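Local atomic coordinates of acetone carboxylase alpha subunit (Xanthobacter autotrophicus Py2, PDB entry 5M45), a protein that forms the alpha subunit of a multi-subunit carboxylase and belongs to the hydantoinase B/oxoprolinase family. Residues 137-143 with 200-206; 154-158 with 169-173; 556-562 with 598-604. One frame throughout, in Å; residues are numbered along the deposited sequence.

In the fold
Contacts 1 and 2 are parts of one antiparallel sheet. Strand 138-141 of contact 1 lies next to strand 153-162 of contact 2, the centres of the two contacts are 9 Å apart, and the backbones of N141 and F139 meet those of H155 and I157. Contact 2 is the hairpin inserted in the chain between the two segments of contact 1. The manganese ion, held by H150, D153 and H175, is about 7 Å from the side chain of V173 and about 10 Å from that of N142; 3,6,9,12,15-pentaoxaheptadecan-1-ol is about 10 Å from the side chain of H155. Contact 3 belongs to a separate sheet, its centre about 40 Å from the other two.

Contact 1 of 3, residues 137-143 with 200-206; sequences DIFCNND and SITCRKV
F139 and C140 pair with K205 and R204 as antiparallel neighbours, F139-K205 non-hydrogen-bonded and C140-R204 hydrogen-bonded, and the short strands 138-141 and 204-206 run at 130° to each other. Beyond C140 the regular pairing lapses and side-chain amides share the bonding with the backbone. N141 swings its amide across, CG anti to the backbone N (chi1 176°), and OD1 accepts from C203 N at 3.0 Å. N142 grips the backbone N and O of I201: its N donates to I201 O, and its OD1 takes I201 N at 2.7 Å, nearly straight, the donor lying 24° out of the side-chain amide plane. Next along, T202 OG1 donates to D143 OD2 at 2.6 Å, arriving from above the carboxylate plane. At the far end K205 NZ forms a salt bridge with D137 OD2 at 2.8 Å, also from above the plane, while its CG lies over one face of the F139 ring. On the other face of the sheet V206 CG1 packs on C140 CB at 3.8 Å, and W216 of helix 214-222 closes over C140 and V206. Another copy of the protein also reaches these segments, its R222 pairing with D143 OD2 and its D215 accepting from K205 N. The carboxylates of D137 and D143 thus each bind a cationic partner, which probably favours their ionised form in this largely buried setting, and the asparagine amides satisfy backbone N-H groups where strand pairing lapses.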
ATOM      1  N   ASP A 137      22.651  11.049   0.144  1.00 15.58           N
ATOM      2  CA  ASP A 137      21.297  10.548  -0.092  1.00 14.86           C
ATOM      3  C   ASP A 137      21.050   9.258   0.712  1.00 14.15           C
ATOM      4  O   ASP A 137      21.993   8.552   1.063  1.00 13.76           O
ATOM      5  CB  ASP A 137      21.061  10.298  -1.589  1.00 14.85           C
ATOM      6  CG  ASP A 137      20.761  11.570  -2.368  1.00 14.92           C
ATOM      7  OD1 ASP A 137      20.591  12.672  -1.775  1.00 14.72           O
ATOM      8  OD2 ASP A 137      20.653  11.466  -3.602  1.00 14.98           O
ATOM      9  N   ILE A 138      19.780   8.996   1.003  1.00 13.76           N
ATOM     10  CA  ILE A 138      19.328   7.722   1.591  1.00 13.45           C
ATOM     11  C   ILE A 138      18.205   7.123   0.730  1.00 13.11           C
ATOM     12  O   ILE A 138      17.182   7.785   0.489  1.00 13.54           O
ATOM     13  CB  ILE A 138      18.783   7.931   3.032  1.00 13.55           C
ATOM     14  CG1 ILE A 138      19.855   8.563   3.920  1.00 13.68           C
ATOM     15  CG2 ILE A 138      18.370   6.590   3.653  1.00 13.50           C
ATOM     16  CD1 ILE A 138      19.319   8.993   5.319  1.00 13.92           C
ATOM     17  N   PHE A 139      18.403   5.876   0.276  1.00 12.67           N
ATOM     18  CA  PHE A 139      17.404   5.117  -0.471  1.00 12.41           C
ATOM     19  C   PHE A 139      16.793   4.013   0.403  1.00 12.45           C
ATOM     20  O   PHE A 139      17.469   3.441   1.252  1.00 12.34           O
ATOM     21  CB  PHE A 139      18.000   4.540  -1.802  1.00 12.16           C
ATOM     22  CG  PHE A 139      18.406   5.597  -2.796  1.00 12.10           C
ATOM     23  CD1 PHE A 139      17.494   6.097  -3.725  1.00 12.08           C
ATOM     24  CD2 PHE A 139      19.707   6.102  -2.815  1.00 12.08           C
ATOM     25  CE1 PHE A 139      17.866   7.083  -4.643  1.00 12.23           C
ATOM     26  CE2 PHE A 139      20.088   7.099  -3.718  1.00 12.22           C
ATOM     27  CZ  PHE A 139      19.175   7.595  -4.637  1.00 12.29           C
ATOM     28  N   CYS A 140      15.508   3.730   0.214  1.00 12.48           N
ATOM     29  CA  CYS A 140      14.858   2.606   0.853  1.00 12.56           C
ATOM     30  C   CYS A 140      14.168   1.753  -0.204  1.00 12.18           C
ATOM     31  O   CYS A 140      13.644   2.274  -1.176  1.00 12.09           O
ATOM     32  CB  CYS A 140      13.874   3.107   1.927  1.00 13.04           C
ATOM     33  SG  CYS A 140      13.048   1.816   2.901  1.00 13.66           S
ATOM     34  N   ASN A 141      14.161   0.440   0.001  1.00 11.93           N
ATOM     35  CA  ASN A 141      13.582  -0.495  -0.982  1.00 11.70           C
ATOM     36  C   ASN A 141      13.157  -1.807  -0.349  1.00 11.37           C
ATOM     37  O   ASN A 141      13.818  -2.290   0.587  1.00 11.13           O
ATOM     38  CB  ASN A 141      14.645  -0.781  -2.071  1.00 11.74           C
ATOM     39  CG  ASN A 141      14.192  -1.806  -3.081  1.00 11.88           C
ATOM     40  OD1 ASN A 141      13.366  -1.516  -3.954  1.00 11.89           O
ATOM     41  ND2 ASN A 141      14.690  -3.022  -2.950  1.00 12.00           N
ATOM     42  N   ASN A 142      12.044  -2.372  -0.832  1.00 11.41           N
ATOM     43  CA  ASN A 142      11.673  -3.761  -0.507  1.00 11.19           C
ATOM     44  C   ASN A 142      10.944  -4.512  -1.626  1.00 11.45           C
ATOM     45  O   ASN A 142      10.352  -5.577  -1.364  1.00 11.54           O
ATOM     46  CB  ASN A 142      10.859  -3.817   0.797  1.00 11.18           C
ATOM     47  CG  ASN A 142       9.440  -3.302   0.618  1.00 11.17           C
ATOM     48  OD1 ASN A 142       9.129  -2.738  -0.428  1.00 11.26           O
ATOM     49  ND2 ASN A 142       8.569  -3.522   1.614  1.00 10.99           N
ATOM     50  N   ASP A 143      10.977  -4.001  -2.859  1.00 11.55           N
ATOM     51  CA  ASP A 143      10.082  -4.453  -3.925  1.00 11.60           C
ATOM     52  C   ASP A 143      10.470  -5.842  -4.462  1.00 11.76           C
ATOM     53  O   ASP A 143      11.530  -6.007  -5.080  1.00 11.75           O
ATOM     54  CB  ASP A 143      10.128  -3.389  -5.053  1.00 11.74           C
ATOM     55  CG  ASP A 143       9.148  -3.635  -6.182  1.00 11.80           C
ATOM     56  OD1 ASP A 143       8.334  -4.621  -6.130  1.00 11.82           O
ATOM     57  OD2 ASP A 143       9.181  -2.806  -7.120  1.00 11.82           O
ATOM     58  N   SER A 200       4.876  -1.574  -0.180  1.00 11.97           N
ATOM     59  CA  SER A 200       5.933  -1.958  -1.130  1.00 11.81           C
ATOM     60  C   SER A 200       6.571  -0.685  -1.689  1.00 11.86           C
ATOM     61  O   SER A 200       5.872   0.177  -2.251  1.00 11.73           O
ATOM     62  CB  SER A 200       5.396  -2.829  -2.276  1.00 12.02           C
ATOM     63  OG  SER A 200       6.463  -3.378  -3.089  1.00 12.29           O
ATOM     64  N   ILE A 201       7.902  -0.597  -1.540  1.00 11.70           N
ATOM     65  CA  ILE A 201       8.704   0.607  -1.775  1.00 11.62           C
ATOM     66  C   ILE A 201       9.708   0.279  -2.917  1.00 11.70           C
ATOM     67  O   ILE A 201      10.519  -0.630  -2.765  1.00 11.59           O
ATOM     68  CB  ILE A 201       9.498   0.935  -0.489  1.00 11.53           C
ATOM     69  CG1 ILE A 201       8.558   1.048   0.752  1.00 11.60           C
ATOM     70  CG2 ILE A 201      10.292   2.215  -0.647  1.00 11.74           C
ATOM     71  CD1 ILE A 201       9.156   0.447   2.040  1.00 11.47           C
ATOM     72  N   THR A 202       9.674   1.022  -4.033  1.00 11.78           N
ATOM     73  CA  THR A 202      10.575   0.748  -5.170  1.00 11.92           C
ATOM     74  C   THR A 202      11.734   1.749  -5.258  1.00 12.16           C
ATOM     75  O   THR A 202      11.575   2.814  -5.840  1.00 12.49           O
ATOM     76  CB  THR A 202       9.796   0.696  -6.507  1.00 11.87           C
ATOM     77  OG1 THR A 202       8.764  -0.286  -6.442  1.00 11.66           O
ATOM     78  CG2 THR A 202      10.731   0.359  -7.695  1.00 11.94           C
ATOM     79  N   CYS A 203      12.879   1.404  -4.669  1.00 12.32           N
ATOM     80  CA  CYS A 203      14.102   2.247  -4.701  1.00 12.62           C
ATOM     81  C   CYS A 203      13.805   3.760  -4.482  1.00 12.56           C
ATOM     82  O   CYS A 203      14.274   4.649  -5.219  1.00 12.43           O
ATOM     83  CB  CYS A 203      14.868   1.980  -6.007  1.00 13.04           C
ATOM     84  SG  CYS A 203      15.601   0.317  -6.108  1.00 13.94           S
ATOM     85  N   ARG A 204      13.060   4.039  -3.406  1.00 12.55           N
ATOM     86  CA  ARG A 204      12.612   5.409  -3.116  1.00 12.58           C
ATOM     87  C   ARG A 204      13.730   6.225  -2.465  1.00 12.69           C
ATOM     88  O   ARG A 204      14.416   5.743  -1.566  1.00 12.60           O
ATOM     89  CB  ARG A 204      11.388   5.345  -2.219  1.00 12.63           C
ATOM     90  CG  ARG A 204      10.819   6.709  -1.781  1.00 12.67           C
ATOM     91  CD  ARG A 204       9.480   6.582  -1.083  1.00 12.74           C
ATOM     92  NE  ARG A 204       9.044   7.874  -0.570  1.00 12.73           N
ATOM     93  CZ  ARG A 204       7.860   8.103   0.031  1.00 12.81           C
ATOM     94  NH1 ARG A 204       6.962   7.135   0.172  1.00 12.56           N
ATOM     95  NH2 ARG A 204       7.572   9.317   0.485  1.00 12.84           N
ATOM     96  N   LYS A 205      13.919   7.470  -2.905  1.00 12.76           N
ATOM     97  CA  LYS A 205      14.808   8.379  -2.173  1.00 12.70           C
ATOM     98  C   LYS A 205      14.025   8.931  -0.958  1.00 12.73           C
ATOM     99  O   LYS A 205      13.102   9.730  -1.115  1.00 12.68           O
ATOM    100  CB  LYS A 205      15.345   9.537  -3.048  1.00 12.99           C
ATOM    101  CG  LYS A 205      16.457  10.339  -2.344  1.00 13.26           C
ATOM    102  CD  LYS A 205      16.988  11.546  -3.093  1.00 13.57           C
ATOM    103  CE  LYS A 205      17.534  11.134  -4.448  1.00 13.78           C
ATOM    104  NZ  LYS A 205      18.353  12.186  -5.106  1.00 14.20           N
ATOM    105  N   VAL A 206      14.400   8.478   0.237  1.00 12.65           N
ATOM    106  CA  VAL A 206      13.702   8.809   1.486  1.00 12.66           C
ATOM    107  C   VAL A 206      14.452   9.838   2.361  1.00 13.04           C
ATOM    108  O   VAL A 206      13.929  10.251   3.414  1.00 13.18           O
ATOM    109  CB  VAL A 206      13.412   7.561   2.326  1.00 12.45           C
ATOM    110  CG1 VAL A 206      12.465   6.624   1.540  1.00 12.30           C
ATOM    111  CG2 VAL A 206      14.677   6.829   2.806  1.00 12.24           C
TER
HETATM  112  O   HOH W   1      19.458  14.604  -3.142  1.00 20.54           O
HETATM  113  O   HOH W   2       6.661  -6.194  -3.576  1.00 12.04           O

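Contact 2 of 3, residues 154-158 with 169-173; sequences IHTIV and WVGGV
The H155 imidazole carries V173 CG2 at its edge, in the ring plane, 3.9 Å from CD2; the two side chains lie side by side and point the same way. H111 meets the imidazole from helix 111-124, the ring planes about 65° apart, and T114 and M115 of that helix also touch H155. At the other end of the pairing, the W169 indole receives I157 CG2 obliquely, 3.9 Å from CE3, as the two side chains slant across each other; I119 of the same helix touches the W169 side chain, and W169 NE1 donates to A97 O. Strands 153-162 and 165-175 form a beta hairpin, with the segments antiparallel at 160°. T156 pairs with G172 and V158 with V170 through two reciprocal backbone bonds each, T156 N to G172 O being 2.9 Å. The glycines G171 and G172 put no side chain on either face, so I157 and T156 stand opposite bare backbone. On the T156 and V158 face V170 CG1 sits between its own N and carbonyl carbon (chi1 53°), which brings it 4.1 Å from V158 CB. Helix 227-255 packs on this face through C241 and I244, and its R237 donates from NE to T156 OG1.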
ATOM      1  N   ILE A 154      13.281  -5.079   4.740  1.00 11.22           N
ATOM      2  CA  ILE A 154      13.452  -3.714   4.283  1.00 11.17           C
ATOM      3  C   ILE A 154      14.942  -3.379   4.100  1.00 11.18           C
ATOM      4  O   ILE A 154      15.760  -3.610   5.029  1.00 10.87           O
ATOM      5  CB  ILE A 154      12.852  -2.695   5.294  1.00 11.19           C
ATOM      6  CG1 ILE A 154      11.394  -3.059   5.678  1.00 11.12           C
ATOM      7  CG2 ILE A 154      12.967  -1.283   4.748  1.00 11.25           C
ATOM      8  CD1 ILE A 154      10.408  -2.981   4.539  1.00 10.96           C
ATOM      9  N   HIS A 155      15.274  -2.836   2.929  1.00 11.20           N
ATOM     10  CA  HIS A 155      16.635  -2.368   2.608  1.00 11.39           C
ATOM     11  C   HIS A 155      16.783  -0.834   2.772  1.00 11.28           C
ATOM     12  O   HIS A 155      15.903  -0.088   2.330  1.00 11.21           O
ATOM     13  CB  HIS A 155      17.055  -2.672   1.154  1.00 11.65           C
ATOM     14  CG  HIS A 155      16.693  -4.033   0.661  1.00 11.91           C
ATOM     15  ND1 HIS A 155      16.492  -4.296  -0.679  1.00 12.26           N
ATOM     16  CD2 HIS A 155      16.539  -5.215   1.307  1.00 12.08           C
ATOM     17  CE1 HIS A 155      16.211  -5.586  -0.836  1.00 12.25           C
ATOM     18  NE2 HIS A 155      16.226  -6.160   0.361  1.00 12.09           N
ATOM     19  N   THR A 156      17.917  -0.406   3.355  1.00 11.16           N
ATOM     20  CA  THR A 156      18.402   0.976   3.308  1.00 11.14           C
ATOM     21  C   THR A 156      19.734   0.924   2.539  1.00 11.34           C
ATOM     22  O   THR A 156      20.612   0.118   2.857  1.00 11.27           O
ATOM     23  CB  THR A 156      18.610   1.576   4.709  1.00 11.17           C
ATOM     24  OG1 THR A 156      17.367   1.647   5.415  1.00 10.96           O
ATOM     25  CG2 THR A 156      19.215   3.004   4.624  1.00 11.25           C
ATOM     26  N   ILE A 157      19.836   1.725   1.477  1.00 11.45           N
ATOM     27  CA  ILE A 157      20.995   1.749   0.558  1.00 11.70           C
ATOM     28  C   ILE A 157      21.564   3.208   0.458  1.00 11.75           C
ATOM     29  O   ILE A 157      20.827   4.156   0.190  1.00 11.78           O
ATOM     30  CB  ILE A 157      20.580   1.207  -0.831  1.00 11.72           C
ATOM     31  CG1 ILE A 157      20.153  -0.274  -0.766  1.00 11.67           C
ATOM     32  CG2 ILE A 157      21.733   1.338  -1.821  1.00 11.89           C
ATOM     33  CD1 ILE A 157      19.297  -0.687  -1.969  1.00 11.62           C
ATOM     34  N   VAL A 158      22.871   3.365   0.712  1.00 11.88           N
ATOM     35  CA  VAL A 158      23.554   4.672   0.734  1.00 11.96           C
ATOM     36  C   VAL A 158      24.760   4.604  -0.247  1.00 12.30           C
ATOM     37  O   VAL A 158      25.599   3.700  -0.127  1.00 11.86           O
ATOM     38  CB  VAL A 158      24.056   4.999   2.152  1.00 11.89           C
ATOM     39  CG1 VAL A 158      24.880   6.264   2.151  1.00 12.05           C
ATOM     40  CG2 VAL A 158      22.870   5.103   3.109  1.00 11.96           C
ATOM     41  N   TRP A 169      28.717   1.414  -2.808  1.00 12.36           N
ATOM     42  CA  TRP A 169      27.461   1.544  -2.084  1.00 12.20           C
ATOM     43  C   TRP A 169      27.527   0.679  -0.820  1.00 12.24           C
ATOM     44  O   TRP A 169      28.293  -0.291  -0.780  1.00 12.17           O
ATOM     45  CB  TRP A 169      26.295   1.012  -2.933  1.00 12.04           C
ATOM     46  CG  TRP A 169      26.143   1.488  -4.372  1.00 12.11           C
ATOM     47  CD1 TRP A 169      26.893   1.113  -5.451  1.00 12.20           C
ATOM     48  CD2 TRP A 169      25.160   2.406  -4.879  1.00 12.00           C
ATOM     49  NE1 TRP A 169      26.442   1.723  -6.595  1.00 12.15           N
ATOM     50  CE2 TRP A 169      25.379   2.520  -6.278  1.00 12.17           C
ATOM     51  CE3 TRP A 169      24.108   3.128  -4.300  1.00 11.97           C
ATOM     52  CZ2 TRP A 169      24.571   3.316  -7.095  1.00 12.24           C
ATOM     53  CZ3 TRP A 169      23.306   3.929  -5.134  1.00 12.19           C
ATOM     54  CH2 TRP A 169      23.544   4.010  -6.502  1.00 12.21           C
ATOM     55  N   VAL A 170      26.689   0.986   0.188  1.00 12.23           N
ATOM     56  CA  VAL A 170      26.507   0.085   1.326  1.00 12.13           C
ATOM     57  C   VAL A 170      25.006  -0.191   1.509  1.00 12.16           C
ATOM     58  O   VAL A 170      24.166   0.735   1.455  1.00 12.23           O
ATOM     59  CB  VAL A 170      27.150   0.609   2.630  1.00 12.33           C
ATOM     60  CG1 VAL A 170      26.705   2.010   2.957  1.00 12.46           C
ATOM     61  CG2 VAL A 170      26.848  -0.302   3.814  1.00 12.24           C
ATOM     62  N   GLY A 171      24.670  -1.455   1.705  1.00 11.81           N
ATOM     63  CA  GLY A 171      23.284  -1.865   1.964  1.00 11.84           C
ATOM     64  C   GLY A 171      23.129  -2.468   3.344  1.00 11.62           C
ATOM     65  O   GLY A 171      24.011  -3.220   3.793  1.00 11.62           O
ATOM     66  N   GLY A 172      22.021  -2.136   4.009  1.00 11.52           N
ATOM     67  CA  GLY A 172      21.632  -2.760   5.279  1.00 11.34           C
ATOM     68  C   GLY A 172      20.185  -3.218   5.264  1.00 11.28           C
ATOM     69  O   GLY A 172      19.304  -2.496   4.770  1.00 11.29           O
ATOM     70  N   VAL A 173      19.936  -4.438   5.742  1.00 11.19           N
ATOM     71  CA  VAL A 173      18.591  -5.045   5.766  1.00 11.03           C
ATOM     72  C   VAL A 173      18.208  -5.465   7.175  1.00 10.96           C
ATOM     73  O   VAL A 173      19.069  -5.961   7.926  1.00 11.02           O
ATOM     74  CB  VAL A 173      18.476  -6.226   4.786  1.00 10.94           C
ATOM     75  CG1 VAL A 173      19.502  -7.324   5.108  1.00 10.98           C
ATOM     76  CG2 VAL A 173      17.060  -6.826   4.777  1.00 10.88           C
TER

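Contact 3 of 3, residues 556-562 with 598-604; sequences SGYRFAA and QIKRDKQ
R559 and D602 form the tight part of this contact: the arginine grips the carboxylate side-on, NE to OD1 at 3.0 Å and NH2 to OD2 at 2.9 Å, the second using the syn lone pair. The guanidinium and carboxylate planes are turned 32° apart. A bend at chi3 (67°) folds the guanidinium back between K600 CD over one face and Q604 CG over the opposite one. D602 OD1 also accepts from Q604 N in an Asx turn, reached from the other face of the carboxylate, so two donors fix its rotation. On the opposite face of the sheet F560 CD1 lies over the R601 guanidinium, 3.5 Å from NH1, and F560 CE1 meets I599 CG2 at 3.7 Å. The packing is looser toward Q598, which is exposed, and partly exposed I599, whose CG1 comes only within 4.3 Å of A562 CB although its CG2 is held against F560. At the far end K603 NZ bonds G557 O at 2.9 Å and continues to the backbone of another protein's chain. D582 and D591 bind R601, while E610 and D302 bind K600. Strand 598-602 is outermost in its sheet within this chain; strand 559-563 lies between it and strand 617-621, whose L619 packs on Y558 and F560.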
ATOM      1  N   SER A 556       6.003 -34.334   9.015  1.00 12.55           N
ATOM      2  CA  SER A 556       5.280 -33.209   8.425  1.00 12.56           C
ATOM      3  C   SER A 556       4.477 -32.466   9.520  1.00 12.83           C
ATOM      4  O   SER A 556       4.599 -32.790  10.702  1.00 13.08           O
ATOM      5  CB  SER A 556       4.397 -33.708   7.263  1.00 12.68           C
ATOM      6  OG  SER A 556       3.349 -34.577   7.699  1.00 12.74           O
ATOM      7  N   GLY A 557       3.673 -31.472   9.134  1.00 12.84           N
ATOM      8  CA  GLY A 557       3.074 -30.540  10.101  1.00 12.71           C
ATOM      9  C   GLY A 557       1.634 -30.851  10.447  1.00 12.60           C
ATOM     10  O   GLY A 557       0.943 -31.574   9.713  1.00 12.83           O
ATOM     11  N   TYR A 558       1.191 -30.304  11.579  1.00 12.52           N
ATOM     12  CA  TYR A 558      -0.194 -30.334  12.001  1.00 12.62           C
ATOM     13  C   TYR A 558      -0.493 -29.131  12.912  1.00 12.81           C
ATOM     14  O   TYR A 558       0.412 -28.439  13.360  1.00 12.79           O
ATOM     15  CB  TYR A 558      -0.555 -31.668  12.683  1.00 12.62           C
ATOM     16  CG  TYR A 558       0.057 -31.856  14.077  1.00 12.58           C
ATOM     17  CD1 TYR A 558       1.344 -32.347  14.241  1.00 12.48           C
ATOM     18  CD2 TYR A 558      -0.657 -31.521  15.228  1.00 12.65           C
ATOM     19  CE1 TYR A 558       1.907 -32.509  15.511  1.00 12.53           C
ATOM     20  CE2 TYR A 558      -0.093 -31.676  16.516  1.00 12.74           C
ATOM     21  CZ  TYR A 558       1.182 -32.163  16.657  1.00 12.64           C
ATOM     22  OH  TYR A 558       1.747 -32.309  17.936  1.00 12.76           O
ATOM     23  N   ARG A 559      -1.787 -28.902  13.124  1.00 13.20           N
ATOM     24  CA  ARG A 559      -2.343 -27.821  13.941  1.00 13.46           C
ATOM     25  C   ARG A 559      -2.947 -28.357  15.239  1.00 13.53           C
ATOM     26  O   ARG A 559      -3.667 -29.370  15.211  1.00 13.66           O
ATOM     27  CB  ARG A 559      -3.482 -27.124  13.132  1.00 13.87           C
ATOM     28  CG  ARG A 559      -4.363 -26.189  13.914  1.00 14.39           C
ATOM     29  CD  ARG A 559      -5.300 -25.339  13.055  1.00 14.61           C
ATOM     30  NE  ARG A 559      -6.364 -26.074  12.341  1.00 14.73           N
ATOM     31  CZ  ARG A 559      -7.481 -25.496  11.870  1.00 14.82           C
ATOM     32  NH1 ARG A 559      -7.741 -24.199  12.071  1.00 14.85           N
ATOM     33  NH2 ARG A 559      -8.364 -26.214  11.204  1.00 14.97           N
ATOM     34  N   PHE A 560      -2.659 -27.683  16.351  1.00 13.22           N
ATOM     35  CA  PHE A 560      -3.433 -27.765  17.599  1.00 13.39           C
ATOM     36  C   PHE A 560      -3.744 -26.376  18.140  1.00 13.25           C
ATOM     37  O   PHE A 560      -2.830 -25.600  18.404  1.00 12.99           O
ATOM     38  CB  PHE A 560      -2.702 -28.543  18.718  1.00 13.51           C
ATOM     39  CG  PHE A 560      -3.469 -28.589  20.023  1.00 13.72           C
ATOM     40  CD1 PHE A 560      -4.397 -29.589  20.264  1.00 14.06           C
ATOM     41  CD2 PHE A 560      -3.238 -27.632  21.037  1.00 13.97           C
ATOM     42  CE1 PHE A 560      -5.126 -29.618  21.473  1.00 14.34           C
ATOM     43  CE2 PHE A 560      -3.936 -27.673  22.239  1.00 14.15           C
ATOM     44  CZ  PHE A 560      -4.891 -28.662  22.449  1.00 14.46           C
ATOM     45  N   ALA A 561      -5.038 -26.100  18.319  1.00 13.38           N
ATOM     46  CA  ALA A 561      -5.537 -24.908  18.983  1.00 13.62           C
ATOM     47  C   ALA A 561      -6.774 -25.237  19.792  1.00 14.06           C
ATOM     48  O   ALA A 561      -7.526 -26.164  19.436  1.00 14.00           O
ATOM     49  CB  ALA A 561      -5.866 -23.825  17.966  1.00 13.46           C
ATOM     50  N   ALA A 562      -7.004 -24.487  20.872  1.00 14.64           N
ATOM     51  CA  ALA A 562      -8.172 -24.711  21.745  1.00 15.25           C
ATOM     52  C   ALA A 562      -8.830 -23.393  22.191  1.00 15.70           C
ATOM     53  O   ALA A 562      -8.168 -22.515  22.697  1.00 15.65           O
ATOM     54  CB  ALA A 562      -7.778 -25.570  22.959  1.00 15.55           C
ATOM     55  N   GLN A 598     -13.548 -26.071  22.556  1.00 21.01           N
ATOM     56  CA  GLN A 598     -13.602 -26.303  21.106  1.00 21.35           C
ATOM     57  C   GLN A 598     -12.151 -26.525  20.654  1.00 19.83           C
ATOM     58  O   GLN A 598     -11.371 -25.574  20.639  1.00 18.93           O
ATOM     59  CB  GLN A 598     -14.214 -25.096  20.378  1.00 23.52           C
ATOM     60  CG  GLN A 598     -14.428 -25.352  18.889  1.00 25.76           C
ATOM     61  CD  GLN A 598     -14.156 -24.171  17.867  1.00 28.45           C
ATOM     62  OE1 GLN A 598     -13.826 -23.002  18.190  1.00 28.60           O
ATOM     63  NE2 GLN A 598     -14.349 -24.518  16.593  1.00 30.39           N
ATOM     64  N   ILE A 599     -11.790 -27.770  20.311  1.00 18.80           N
ATOM     65  CA  ILE A 599     -10.426 -28.113  19.933  1.00 18.42           C
ATOM     66  C   ILE A 599     -10.328 -28.305  18.427  1.00 18.23           C
ATOM     67  O   ILE A 599     -11.134 -29.019  17.845  1.00 17.93           O
ATOM     68  CB  ILE A 599      -9.948 -29.399  20.639  1.00 18.58           C
ATOM     69  CG1 ILE A 599      -9.931 -29.181  22.154  1.00 18.61           C
ATOM     70  CG2 ILE A 599      -8.565 -29.842  20.119  1.00 18.39           C
ATOM     71  CD1 ILE A 599      -9.585 -30.387  22.969  1.00 18.85           C
ATOM     72  N   LYS A 600      -9.330 -27.689  17.806  1.00 17.82           N
ATOM     73  CA  LYS A 600      -8.974 -27.973  16.422  1.00 17.88           C
ATOM     74  C   LYS A 600      -7.627 -28.726  16.399  1.00 16.92           C
ATOM     75  O   LYS A 600      -6.590 -28.160  16.775  1.00 16.97           O
ATOM     76  CB  LYS A 600      -8.910 -26.672  15.615  1.00 18.57           C
ATOM     77  CG  LYS A 600     -10.301 -26.028  15.475  1.00 19.37           C
ATOM     78  CD  LYS A 600     -10.306 -24.891  14.453  1.00 19.89           C
ATOM     79  CE  LYS A 600     -11.679 -24.236  14.349  1.00 20.52           C
ATOM     80  NZ  LYS A 600     -11.701 -23.235  13.211  1.00 20.94           N
ATOM     81  N   ARG A 601      -7.667 -30.004  16.039  1.00 16.20           N
ATOM     82  CA  ARG A 601      -6.491 -30.867  15.972  1.00 15.58           C
ATOM     83  C   ARG A 601      -6.553 -31.611  14.633  1.00 15.45           C
ATOM     84  O   ARG A 601      -7.369 -32.544  14.485  1.00 15.15           O
ATOM     85  CB  ARG A 601      -6.480 -31.863  17.157  1.00 15.71           C
ATOM     86  CG  ARG A 601      -5.413 -32.953  17.086  1.00 15.38           C
ATOM     87  CD  ARG A 601      -5.459 -33.954  18.235  1.00 15.60           C
ATOM     88  NE  ARG A 601      -4.966 -33.429  19.520  1.00 15.60           N
ATOM     89  CZ  ARG A 601      -3.693 -33.275  19.867  1.00 15.33           C
ATOM     90  NH1 ARG A 601      -3.404 -32.813  21.068  1.00 15.39           N
ATOM     91  NH2 ARG A 601      -2.696 -33.543  19.029  1.00 15.31           N
ATOM     92  N   ASP A 602      -5.752 -31.183  13.659  1.00 15.14           N
ATOM     93  CA  ASP A 602      -5.900 -31.690  12.285  1.00 15.03           C
ATOM     94  C   ASP A 602      -4.674 -31.386  11.438  1.00 14.65           C
ATOM     95  O   ASP A 602      -3.711 -30.791  11.950  1.00 14.61           O
ATOM     96  CB  ASP A 602      -7.202 -31.149  11.640  1.00 15.26           C
ATOM     97  CG  ASP A 602      -7.230 -29.638  11.499  1.00 15.41           C
ATOM     98  OD1 ASP A 602      -6.188 -28.964  11.466  1.00 14.96           O
ATOM     99  OD2 ASP A 602      -8.342 -29.072  11.393  1.00 16.55           O
ATOM    100  N   LYS A 603      -4.715 -31.771  10.146  1.00 14.30           N
ATOM    101  CA  LYS A 603      -3.606 -31.514   9.212  1.00 14.13           C
ATOM    102  C   LYS A 603      -3.551 -30.112   8.568  1.00 13.92           C
ATOM    103  O   LYS A 603      -2.678 -29.853   7.738  1.00 13.50           O
ATOM    104  CB  LYS A 603      -3.588 -32.557   8.089  1.00 14.33           C
ATOM    105  CG  LYS A 603      -3.242 -33.998   8.522  1.00 14.50           C
ATOM    106  CD  LYS A 603      -1.811 -34.156   8.981  1.00 14.52           C
ATOM    107  CE  LYS A 603      -0.745 -33.849   7.896  1.00 14.58           C
ATOM    108  NZ  LYS A 603       0.641 -34.107   8.386  1.00 14.43           N
ATOM    109  N   GLN A 604      -4.431 -29.199   8.951  1.00 13.87           N
ATOM    110  CA  GLN A 604      -4.528 -27.917   8.273  1.00 13.75           C
ATOM    111  C   GLN A 604      -3.481 -26.922   8.824  1.00 13.49           C
ATOM    112  O   GLN A 604      -3.744 -26.134   9.731  1.00 13.44           O
ATOM    113  CB  GLN A 604      -5.979 -27.388   8.380  1.00 14.03           C
ATOM    114  CG  GLN A 604      -6.297 -26.198   7.490  1.00 13.90           C
ATOM    115  CD  GLN A 604      -6.070 -26.485   6.028  1.00 13.92           C
ATOM    116  OE1 GLN A 604      -6.278 -27.599   5.576  1.00 14.35           O
ATOM    117  NE2 GLN A 604      -5.652 -25.476   5.268  1.00 13.68           N
TER